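Local atomic coordinates of phosphoribosylglycinamide synthetase (Anaerococcus prevotii, PDB entry 4DIM), a protein that probably binds ATP and a divalent metal ion and works as a ligase of the ATP-grasp family. Residues Val226-Pro231 with Lys322-Met328. Residues are numbered along the deposited sequence; the frame is centred on the assembly and turned at random.
Sequences VGHYVP and KAGLARM
His228 and Ala326 exchange a pair of backbone hydrogen bonds, His228 N to Ala326 O and Ala326 N to His228 O, each at 2.9 Å. They join Val226-Val230 and Ala323-Met328, neighbouring antiparallel strands in the middle of the large antiparallel sheet of this ATP-grasp protein, with 423 Å² buried between 226-231 and 322-328. Five backbone hydrogen bonds hold the two together. The pair Val230 and Gly324 repeats the pattern, with Gly324 N 3.0 Å from Val230 O. At the far end, Met328 N closes the set on Val226 O at 2.9 Å.

Between these pairs sit the non-hydrogen-bonded ones, and Gly227 comes within 4.2 Å of Arg327, CA to CA. Tyr229 and Leu325 share that face of the sheet: Leu325 CD1 lies 4.0 Å from Tyr229 CB, brought there by a CG anti to the backbone N (chi1 174°). The phenol ring leads away from the partner strand. On the other face, Val230 CG2 rests 3.7 Å from Gly324 N. Past the last bonded pair, a cis peptide leads into Pro231, whose CD touches Ala323 CB.

One shell out, helix 384-395 touches both Tyr229 and Leu325 on their face, while His228 and Val230 pack against helix 285-293 on the other. Strand 206-219 flanks the first strand: two residues, Val226 and Gly227, sit opposite the single Glu216, a classic beta bulge, and Glu216 also reaches over to the second strand, its OE1 forming a salt bridge with Arg327 NE. The extended Arg327 chain places one face of its guanidinium against Leu325, whose CD2 sits 4.0 Å above the plane, over the centre of the group.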
# COMPACT_ATOMS: atom_id res chain seq x y z
N VAL A 226 6.05 8.73 5.17
CA VAL A 226 5.61 10.15 5.18
C VAL A 226 5.69 10.82 3.80
O VAL A 226 5.32 11.99 3.67
CB VAL A 226 6.38 10.96 6.22
CG1 VAL A 226 6.24 10.35 7.59
CG2 VAL A 226 7.85 11.08 5.83
N GLY A 227 6.13 10.11 2.79
CA GLY A 227 6.18 10.68 1.45
C GLY A 227 6.43 9.66 0.37
O GLY A 227 7.00 8.58 0.60
N HIS A 228 5.97 10.01 -0.83
CA HIS A 228 6.13 9.19 -2.02
C HIS A 228 6.45 10.10 -3.17
O HIS A 228 6.12 11.29 -3.14
CB HIS A 228 4.89 8.32 -2.31
CG HIS A 228 4.71 7.23 -1.31
ND1 HIS A 228 5.53 6.12 -1.29
CD2 HIS A 228 3.85 7.14 -0.28
CE1 HIS A 228 5.13 5.39 -0.29
NE2 HIS A 228 4.13 5.97 0.36
N TYR A 229 7.14 9.56 -4.18
CA TYR A 229 7.45 10.35 -5.35
C TYR A 229 7.71 9.50 -6.54
O TYR A 229 8.08 8.35 -6.44
CB TYR A 229 8.65 11.28 -5.10
CG TYR A 229 9.94 10.57 -4.73
CD1 TYR A 229 10.30 10.40 -3.40
CD2 TYR A 229 10.84 10.16 -5.72
CE1 TYR A 229 11.50 9.77 -3.05
CE2 TYR A 229 12.05 9.55 -5.39
CZ TYR A 229 12.38 9.38 -4.05
OH TYR A 229 13.51 8.69 -3.68
N VAL A 230 7.57 10.12 -7.68
CA VAL A 230 7.89 9.57 -8.99
C VAL A 230 8.62 10.67 -9.71
O VAL A 230 8.34 11.85 -9.48
CB VAL A 230 6.70 9.01 -9.80
CG1 VAL A 230 6.19 7.71 -9.20
CG2 VAL A 230 5.58 10.03 -9.94
N PRO A 231 9.63 10.33 -10.51
CA PRO A 231 10.16 9.00 -10.79
C PRO A 231 11.23 8.63 -9.78
O PRO A 231 11.82 9.49 -9.11
CB PRO A 231 10.73 9.17 -12.20
CG PRO A 231 11.32 10.56 -12.15
CD PRO A 231 10.42 11.37 -11.22
N LYS A 322 5.14 12.85 -16.11
CA LYS A 322 5.40 14.00 -15.23
C LYS A 322 5.89 13.50 -13.85
O LYS A 322 5.57 12.39 -13.43
CB LYS A 322 4.12 14.86 -15.06
CG LYS A 322 4.40 16.31 -14.66
CD LYS A 322 3.62 17.34 -15.46
CE LYS A 322 4.18 18.74 -15.26
NZ LYS A 322 3.60 19.73 -16.22
N ALA A 323 6.75 14.30 -13.21
CA ALA A 323 7.20 14.02 -11.86
C ALA A 323 6.08 14.44 -10.87
O ALA A 323 5.29 15.33 -11.17
CB ALA A 323 8.51 14.73 -11.57
N GLY A 324 5.97 13.68 -9.78
CA GLY A 324 5.05 13.89 -8.68
C GLY A 324 5.72 13.64 -7.33
O GLY A 324 6.67 12.84 -7.23
N LEU A 325 5.27 14.41 -6.32
CA LEU A 325 5.78 14.36 -4.93
C LEU A 325 4.60 14.53 -4.00
O LEU A 325 3.85 15.49 -4.14
CB LEU A 325 6.85 15.45 -4.68
CG LEU A 325 7.38 15.63 -3.23
CD1 LEU A 325 8.04 14.37 -2.71
CD2 LEU A 325 8.36 16.74 -3.13
N ALA A 326 4.44 13.62 -3.07
CA ALA A 326 3.36 13.64 -2.08
C ALA A 326 3.97 13.53 -0.74
O ALA A 326 4.78 12.62 -0.53
CB ALA A 326 2.38 12.50 -2.29
N ARG A 327 3.66 14.46 0.16
CA ARG A 327 4.19 14.42 1.50
C ARG A 327 3.14 14.70 2.54
O ARG A 327 2.35 15.64 2.41
CB ARG A 327 5.28 15.49 1.62
CG ARG A 327 6.59 15.00 1.10
CD ARG A 327 7.67 15.95 1.51
NE ARG A 327 8.92 15.59 0.84
CZ ARG A 327 9.91 16.41 0.56
NH1 ARG A 327 9.84 17.69 0.90
NH2 ARG A 327 10.98 15.96 -0.07
N MSE A 328 3.20 13.94 3.65
CA MSE A 328 2.36 14.20 4.82
C MSE A 328 2.93 15.40 5.55
O MSE A 328 4.15 15.52 5.68
CB MSE A 328 2.31 13.00 5.77
CG MSE A 328 1.85 11.67 5.12
SE MSE A 328 0.16 11.67 3.99
CE MSE A 328 0.94 11.52 2.15